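Local atomic coordinates of endo-beta-mannanase (Rhizomucor miehei, PDB entry 4QP0), a protein that probably hydrolyses internal (1->4)-beta-D-mannosidic linkages at random in mannans, galactomannans and glucomannans, as a glycoside hydrolase family 5 enzyme. Residues F19-T24 with G48-R53; F252-L257 with P288-E293. One frame throughout, in Å; residues are numbered along the deposited sequence.

Contact 1 (F19-T24 with G48-R53); sequences FYFEGT and GLPVVR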
# COMPACT_ATOMS: atom_id res chain seq x y z
N PHE A 19 12.51 -0.98 -14.26
CA PHE A 19 12.32 0.08 -13.27
C PHE A 19 12.51 -0.45 -11.84
O PHE A 19 11.59 -1.04 -11.25
CB PHE A 19 10.93 0.71 -13.48
CG PHE A 19 10.67 1.95 -12.66
CD1 PHE A 19 11.68 2.87 -12.37
CD2 PHE A 19 9.37 2.23 -12.22
CE1 PHE A 19 11.42 4.01 -11.62
CE2 PHE A 19 9.10 3.38 -11.48
CZ PHE A 19 10.12 4.27 -11.18
N TYR A 20 13.72 -0.27 -11.32
CA TYR A 20 14.03 -0.57 -9.91
C TYR A 20 14.00 0.75 -9.15
O TYR A 20 14.54 1.75 -9.62
CB TYR A 20 15.41 -1.21 -9.75
CG TYR A 20 15.54 -2.60 -10.33
CD1 TYR A 20 15.21 -3.73 -9.59
CD2 TYR A 20 16.02 -2.79 -11.63
CE1 TYR A 20 15.33 -5.01 -10.11
CE2 TYR A 20 16.15 -4.07 -12.16
CZ TYR A 20 15.80 -5.17 -11.40
OH TYR A 20 15.92 -6.43 -11.93
N PHE A 21 13.36 0.76 -7.98
CA PHE A 21 13.29 1.97 -7.19
C PHE A 21 13.24 1.72 -5.69
O PHE A 21 12.84 0.65 -5.24
CB PHE A 21 12.10 2.83 -7.62
CG PHE A 21 10.75 2.16 -7.43
CD1 PHE A 21 10.04 2.34 -6.25
CD2 PHE A 21 10.19 1.39 -8.45
CE1 PHE A 21 8.79 1.75 -6.09
CE2 PHE A 21 8.95 0.80 -8.28
CZ PHE A 21 8.25 0.98 -7.10
N GLU A 22 13.67 2.72 -4.93
CA GLU A 22 13.25 2.85 -3.54
C GLU A 22 12.15 3.90 -3.53
O GLU A 22 12.33 4.99 -4.06
CB GLU A 22 14.41 3.27 -2.63
CG GLU A 22 14.00 3.47 -1.18
CD GLU A 22 15.10 4.10 -0.34
OE1 GLU A 22 16.26 4.12 -0.79
OE2 GLU A 22 14.80 4.58 0.78
N GLY A 23 11.00 3.56 -2.96
CA GLY A 23 9.92 4.52 -2.82
C GLY A 23 9.74 4.86 -1.36
O GLY A 23 10.58 4.51 -0.54
N THR A 24 8.65 5.54 -1.03
CA THR A 24 8.34 5.84 0.37
C THR A 24 6.84 5.81 0.65
O THR A 24 6.04 5.66 -0.27
CB THR A 24 8.97 7.18 0.83
OG1 THR A 24 8.80 7.31 2.25
CG2 THR A 24 8.33 8.37 0.14
N GLY A 48 15.86 11.34 -4.30
CA GLY A 48 15.95 10.35 -5.38
C GLY A 48 14.88 9.28 -5.33
O GLY A 48 15.09 8.15 -5.77
N LEU A 49 13.72 9.63 -4.79
CA LEU A 49 12.60 8.68 -4.70
C LEU A 49 11.59 9.02 -5.79
O LEU A 49 11.09 10.14 -5.82
CB LEU A 49 11.94 8.76 -3.33
CG LEU A 49 12.77 8.53 -2.06
CD1 LEU A 49 11.98 8.98 -0.83
CD2 LEU A 49 13.22 7.09 -1.91
N PRO A 50 11.31 8.06 -6.69
CA PRO A 50 10.37 8.32 -7.79
C PRO A 50 8.93 7.86 -7.54
O PRO A 50 8.05 8.16 -8.35
CB PRO A 50 10.98 7.52 -8.95
CG PRO A 50 11.65 6.36 -8.28
CD PRO A 50 12.01 6.77 -6.87
N VAL A 51 8.69 7.14 -6.45
CA VAL A 51 7.35 6.60 -6.16
C VAL A 51 6.96 6.81 -4.71
O VAL A 51 7.79 6.65 -3.81
CB VAL A 51 7.23 5.09 -6.49
CG1 VAL A 51 5.86 4.55 -6.11
CG2 VAL A 51 7.50 4.81 -7.96
N VAL A 52 5.69 7.13 -4.47
CA VAL A 52 5.16 7.17 -3.11
C VAL A 52 3.83 6.39 -2.97
O VAL A 52 2.93 6.46 -3.83
CB VAL A 52 5.10 8.63 -2.57
CG1 VAL A 52 4.13 9.49 -3.37
CG2 VAL A 52 4.77 8.66 -1.08
N ARG A 53 3.73 5.61 -1.89
CA ARG A 53 2.54 4.87 -1.55
C ARG A 53 1.78 5.67 -0.51
O ARG A 53 2.38 6.23 0.41
CB ARG A 53 2.93 3.52 -0.97
CG ARG A 53 1.76 2.60 -0.68
CD ARG A 53 2.27 1.22 -0.33
NE ARG A 53 1.21 0.39 0.22
CZ ARG A 53 0.89 0.32 1.50
NH1 ARG A 53 1.56 1.03 2.40
NH2 ARG A 53 -0.10 -0.47 1.89
O HOH W 1 15.03 5.01 -6.32
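Thr24 lies beside Val52 where strands 17-25 and 51-55 run parallel; the short segments around this pair are 4.7 Å apart at closest approach and at 40° to one another. Thr24 N donates to Val51 O (3.1 Å), and Thr24 O accepts the nearly linear bond from Arg53 N (2.8 Å, 171° at the hydrogen). Helix 34-47 joins the two strands in a right-handed beta-alpha-beta crossover of the TIM barrel.

Further back, one water bridges the two segments, accepting from Glu22 N and donating to Gly48 O. Val51 lays methyl CG2 over the centre of the Phe21 ring, 3.9 Å from its centroid, a CH-pi contact. Phe21 CG sits between its own backbone N and carbonyl carbon (chi1 62°), which places the ring under that methyl. Pro50 CG touches both Phe21 CB (3.6 Å) and CZ at the tip of the Phe19 ring. Leu49 CD2 packs against Glu22 CG. On the side facing helix 34-47, Leu49 CD1 meets Thr24 CG2 at 3.8 Å, and Val52 CG2 lies alongside the same methyl. Met44 of that helix touches all three side chains.

Arg53 leads away from the pair, and its guanidinium forms salt bridges with Glu171, Glu292 and Glu293. The chemistry therefore changes along the strand: ring, proline and valine packing lies before and at Val51, and the charged Arg53 stands beyond, among acidic groups in the barrel.

Contact 2 (F252-L257 with P288-E293); sequences FGTFHL and PVIMEE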
# COMPACT_ATOMS: atom_id res chain seq x y z
N PHE A 252 1.56 -7.31 -9.41
CA PHE A 252 2.73 -7.44 -8.54
C PHE A 252 2.34 -7.81 -7.11
O PHE A 252 1.21 -7.59 -6.68
CB PHE A 252 3.60 -6.18 -8.58
CG PHE A 252 2.94 -4.94 -8.03
CD1 PHE A 252 3.10 -4.60 -6.70
CD2 PHE A 252 2.18 -4.12 -8.85
CE1 PHE A 252 2.48 -3.46 -6.18
CE2 PHE A 252 1.56 -2.98 -8.34
CZ PHE A 252 1.72 -2.65 -7.01
N GLY A 253 3.29 -8.41 -6.39
CA GLY A 253 3.08 -8.80 -5.00
C GLY A 253 3.66 -7.78 -4.03
O GLY A 253 4.65 -7.10 -4.34
N THR A 254 3.05 -7.69 -2.86
CA THR A 254 3.49 -6.75 -1.85
C THR A 254 3.75 -7.46 -0.53
O THR A 254 3.01 -8.38 -0.15
CB THR A 254 2.44 -5.66 -1.60
OG1 THR A 254 1.14 -6.27 -1.60
CG2 THR A 254 2.50 -4.62 -2.69
N PHE A 255 4.81 -7.03 0.14
CA PHE A 255 5.07 -7.44 1.51
C PHE A 255 5.66 -6.31 2.37
O PHE A 255 6.27 -5.36 1.88
CB PHE A 255 5.91 -8.73 1.56
CG PHE A 255 7.38 -8.53 1.28
CD1 PHE A 255 8.30 -8.56 2.33
CD2 PHE A 255 7.85 -8.36 -0.01
CE1 PHE A 255 9.66 -8.41 2.09
CE2 PHE A 255 9.22 -8.21 -0.26
CZ PHE A 255 10.12 -8.24 0.79
N HIS A 256 5.45 -6.44 3.68
CA HIS A 256 5.87 -5.45 4.65
C HIS A 256 6.87 -6.07 5.56
O HIS A 256 6.95 -7.29 5.66
CB HIS A 256 4.66 -4.96 5.44
CG HIS A 256 3.60 -4.30 4.59
ND1 HIS A 256 2.70 -3.44 5.09
CD2 HIS A 256 3.32 -4.40 3.22
CE1 HIS A 256 1.89 -3.01 4.10
NE2 HIS A 256 2.27 -3.60 2.96
N LEU A 257 7.65 -5.23 6.24
CA LEU A 257 8.64 -5.70 7.21
C LEU A 257 8.58 -4.89 8.50
O LEU A 257 8.93 -3.71 8.52
CB LEU A 257 10.04 -5.70 6.60
CG LEU A 257 11.22 -6.15 7.48
CD1 LEU A 257 10.98 -7.52 8.09
CD2 LEU A 257 12.53 -6.13 6.69
N PRO A 288 6.84 -9.11 -10.38
CA PRO A 288 7.59 -8.27 -9.46
C PRO A 288 6.96 -8.31 -8.07
O PRO A 288 5.73 -8.48 -7.93
CB PRO A 288 7.43 -6.86 -10.05
CG PRO A 288 6.97 -7.07 -11.44
CD PRO A 288 6.12 -8.29 -11.37
N VAL A 289 7.82 -8.19 -7.07
CA VAL A 289 7.40 -8.08 -5.69
C VAL A 289 8.04 -6.81 -5.13
O VAL A 289 9.12 -6.41 -5.55
CB VAL A 289 7.78 -9.34 -4.87
CG1 VAL A 289 7.36 -9.19 -3.41
CG2 VAL A 289 7.10 -10.57 -5.45
N ILE A 290 7.32 -6.16 -4.21
CA ILE A 290 7.78 -4.92 -3.61
C ILE A 290 7.62 -4.99 -2.09
O ILE A 290 6.55 -5.33 -1.57
CB ILE A 290 7.04 -3.69 -4.21
CG1 ILE A 290 7.62 -2.38 -3.68
CG2 ILE A 290 5.53 -3.79 -4.00
CD1 ILE A 290 6.87 -1.14 -4.13
N MET A 291 8.72 -4.73 -1.39
CA MET A 291 8.68 -4.54 0.05
C MET A 291 8.21 -3.12 0.25
O MET A 291 9.01 -2.19 0.35
CB MET A 291 10.05 -4.76 0.68
CG MET A 291 10.07 -4.58 2.19
SD MET A 291 11.53 -5.32 2.95
CE MET A 291 12.84 -4.22 2.41
N GLU A 292 6.90 -2.95 0.27
CA GLU A 292 6.33 -1.62 0.14
C GLU A 292 6.21 -0.90 1.47
O GLU A 292 5.96 0.31 1.50
CB GLU A 292 4.98 -1.69 -0.55
CG GLU A 292 3.98 -2.57 0.18
CD GLU A 292 2.58 -2.31 -0.30
OE1 GLU A 292 2.45 -1.53 -1.27
OE2 GLU A 292 1.61 -2.87 0.27
N GLU A 293 6.37 -1.64 2.56
CA GLU A 293 6.51 -1.07 3.90
C GLU A 293 7.65 -1.75 4.62
O GLU A 293 7.72 -2.98 4.66
CB GLU A 293 5.24 -1.24 4.73
CG GLU A 293 4.24 -0.10 4.61
CD GLU A 293 3.09 -0.21 5.61
OE1 GLU A 293 3.34 -0.34 6.83
OE2 GLU A 293 1.92 -0.15 5.18
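Phe255 turns one ring face to Met291, whose CB sits over the rim, 3.9 Å from the ring centroid. The sulfur SD lies obliquely at 4.6 Å from that centroid, a Met-aromatic contact. The two residues pair on neighbouring parallel strands of the TIM barrel, 253-257 and 289-294, which helix 270-284 links as a beta-alpha-beta unit. Val289 CG1 reaches the edge of the same ring at Phe255 CD2 (3.5 Å), and the ring also stacks with His278 of that helix.

The backbone ladder is regular from Gly253 to Phe255. A beta bulge then moves the register by one residue, so His256 pairs with Glu293 and Leu257 N donates to Glu293 O. Glu292 N, at the bulge, still binds Phe255 O. On the face of Thr254 and His256, Thr254 CG2 packs on Ile290 CG2 (3.4 Å) and on the Glu292 carboxylate, the partner of Arg53.

This polar cluster sits at the C-terminal ends of the barrel strands, where family 5 enzymes have their active site. Glu293 CB lies over one face of the His256 imidazole, 3.6 Å from the centroid. His256 ND1 bonds to Glu175 OE2, and Glu293 OE1 hydrogen-bonds Tyr258 OH. His256 CG is anti to the carbonyl carbon (chi1 -61°), which brings NE2 to Glu292. His256 NE2 donates to Glu292 OE2 (2.9 Å), an oxygen near the imidazole plane and approached on its anti side, 22° out of the carboxylate plane.

Overall arrangement
Contact 1 comes first along the chain and closes before contact 2 opens. Each joins the two strands of a beta-alpha-beta unit in the same barrel sheet, and their centres lie 12 Å apart. Strand 320-323 stands between them, pairing with 17-25 on one side and 289-294 on the other, and so helps close the barrel. The two contacts also touch directly across its interior. Arg53 NE reaches Glu292 OE1 at 2.7 Å, and Phe21 CZ packs on Ile290 CD1 at 3.9 Å. Apolar packing thus gives way to a network of charged groups at the C-terminal strand ends, where family 5 enzymes have their active site.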